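Local coordinates for protein polysaccharide deacetylase (Streptococcus pyogenes, PDB 6DQ3) that removes N-acetyl groups from the cell wall linkage unit of streptococcal rhamnopolysaccharides, as a zinc-dependent deacetylase of carbohydrate esterase family 4, at residues Ala28-Val32 against Arg214-Asn218. Numbering follows the deposited sequence.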
loop_
_atom_site.group_PDB
_atom_site.type_symbol
_atom_site.label_atom_id
_atom_site.label_comp_id
_atom_site.label_asym_id
_atom_site.label_seq_id
_atom_site.Cartn_x
_atom_site.Cartn_y
_atom_site.Cartn_z
ATOM N N ALA A 28 -9.011 -16.937 14.709
ATOM C CA ALA A 28 -9.196 -15.557 14.288
ATOM C C ALA A 28 -7.942 -15.049 13.588
ATOM O O ALA A 28 -6.817 -15.284 14.038
ATOM C CB ALA A 28 -9.528 -14.673 15.491
ATOM N N ASN A 29 -8.145 -14.354 12.476
ATOM C CA ASN A 29 -7.041 -13.851 11.671
ATOM C C ASN A 29 -7.471 -12.515 11.079
ATOM O O ASN A 29 -8.431 -11.898 11.551
ATOM C CB ASN A 29 -6.650 -14.895 10.614
ATOM C CG ASN A 29 -7.799 -15.244 9.692
ATOM O OD1 ASN A 29 -8.489 -14.361 9.184
ATOM N ND2 ASN A 29 -8.021 -16.537 9.484
ATOM N N LEU A 30 -6.762 -12.064 10.039
ATOM C CA LEU A 30 -6.981 -10.738 9.475
ATOM C C LEU A 30 -7.287 -10.780 7.983
ATOM O O LEU A 30 -7.111 -9.773 7.289
ATOM C CB LEU A 30 -5.761 -9.857 9.739
ATOM C CG LEU A 30 -5.352 -9.734 11.208
ATOM C CD1 LEU A 30 -3.949 -9.161 11.345
ATOM C CD2 LEU A 30 -6.347 -8.872 11.976
ATOM N N ILE A 31 -7.749 -11.914 7.476
ATOM C CA ILE A 31 -8.084 -12.021 6.062
ATOM C C ILE A 31 -9.456 -11.405 5.830
ATOM O O ILE A 31 -10.423 -11.721 6.536
ATOM C CB ILE A 31 -8.057 -13.482 5.595
ATOM C CG1 ILE A 31 -6.681 -14.102 5.821
ATOM C CG2 ILE A 31 -8.426 -13.552 4.110
ATOM C CD1 ILE A 31 -6.656 -15.614 5.636
ATOM N N VAL A 32 -9.547 -10.533 4.833
ATOM C CA VAL A 32 -10.813 -9.909 4.467
ATOM C C VAL A 32 -11.514 -10.781 3.438
ATOM O O VAL A 32 -10.901 -11.215 2.456
ATOM C CB VAL A 32 -10.592 -8.491 3.918
ATOM C CG1 VAL A 32 -11.916 -7.928 3.412
ATOM C CG2 VAL A 32 -9.979 -7.607 4.984
ATOM N N ARG A 214 -5.723 0.423 9.337
ATOM C CA ARG A 214 -5.726 -1.024 9.174
ATOM C C ARG A 214 -7.147 -1.501 8.900
ATOM O O ARG A 214 -8.084 -1.143 9.623
ATOM C CB ARG A 214 -5.166 -1.717 10.417
ATOM C CG ARG A 214 -5.078 -3.239 10.271
ATOM C CD ARG A 214 -4.607 -3.929 11.544
ATOM N NE ARG A 214 -3.236 -3.583 11.916
ATOM C CZ ARG A 214 -2.149 -4.110 11.360
ATOM N NH1 ARG A 214 -2.260 -5.004 10.386
ATOM N NH2 ARG A 214 -0.946 -3.735 11.772
ATOM N N ILE A 215 -7.306 -2.305 7.854
ATOM C CA ILE A 215 -8.606 -2.875 7.516
ATOM C C ILE A 215 -8.814 -4.129 8.354
ATOM O O ILE A 215 -8.065 -5.104 8.230
ATOM C CB ILE A 215 -8.705 -3.188 6.017
ATOM C CG1 ILE A 215 -8.488 -1.920 5.190
ATOM C CG2 ILE A 215 -10.052 -3.829 5.705
ATOM C CD1 ILE A 215 -9.491 -0.816 5.458
ATOM N N LEU A 216 -9.803 -4.100 9.215
ATOM C CA LEU A 216 -10.143 -5.256 10.026
ATOM C C LEU A 216 -11.150 -6.134 9.286
ATOM O O LEU A 216 -11.937 -5.633 8.478
ATOM C CB LEU A 216 -10.733 -4.809 11.357
ATOM C CG LEU A 216 -9.833 -3.899 12.197
ATOM C CD1 LEU A 216 -10.601 -3.300 13.362
ATOM C CD2 LEU A 216 -8.623 -4.678 12.693
ATOM N N PRO A 217 -11.143 -7.449 9.518
ATOM C CA PRO A 217 -12.122 -8.301 8.815
ATOM C C PRO A 217 -13.551 -8.075 9.272
ATOM O O PRO A 217 -14.485 -8.358 8.509
ATOM C CB PRO A 217 -11.655 -9.731 9.129
ATOM C CG PRO A 217 -10.247 -9.597 9.607
ATOM C CD PRO A 217 -10.153 -8.243 10.268
ATOM N N ASN A 218 -13.753 -7.591 10.496
ATOM C CA ASN A 218 -15.085 -7.310 11.018
ATOM C C ASN A 218 -15.607 -5.943 10.593
ATOM O O ASN A 218 -16.669 -5.528 11.068
ATOM C CB ASN A 218 -15.077 -7.407 12.551
ATOM C CG ASN A 218 -14.060 -6.470 13.202
ATOM O OD1 ASN A 218 -13.779 -5.383 12.699
ATOM N ND2 ASN A 218 -13.506 -6.897 14.333
#
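An Asx turn at Asn29, in the loop between strand 8-14 and helix 34-46, shapes the stretch of backbone on which the ring of Pro217 rests. Pro217, from the loop between strand 210-214 and helix 221-228, lays that ring against residues 29-31. In the turn, Asn29 OD1 accepts the backbone N-H of Ile31 at 3.1 Å; the bond is nearly straight at the hydrogen (169°), although the donor stands above the carbonyl plane. Asparagine suits the place because its short side chain brings OD1 to the backbone N-H two residues further along, and its ND2 is hydrogen-bonded elsewhere.

No hydrogen bond crosses between the loops. Pro217 instead offers ring carbons to backbone: its CG sits 3.5 Å from both Leu30 CA and Asn29 O. Its CB comes within 3.5 Å of Ile31 O. Proline fits here, being compact and having no N-H of its own to satisfy. At the edge, the Leu30 branch CD2 passes 4.2 Å from Pro217 CD and adds a looser apolar contact.

Deeper in, buried Val32 and Ile215 meet through one methyl each, Val32 CG2 and Ile215 CG2, at 3.8 Å. Val32 has CG1 anti to its backbone N (chi1 174°), which sets CG2 beside that nitrogen and facing the isoleucine. The two beta-branched side chains cross obliquely, and Ile215 also packs on Leu12 and Tyr14 of strand 8-14.

Ile31 points away from this interface; its nearest side-chain atoms are about 4 Å from a bound zinc ion and from an acetate, and it touches His18 and Glu24, which ligate zinc. The arrangement is thus loop-to-loop packing at the C-terminal ends of the neighbouring parallel strands 8-14 and 210-214 in a polysaccharide deacetylase domain, next to the His18-Glu24 zinc site.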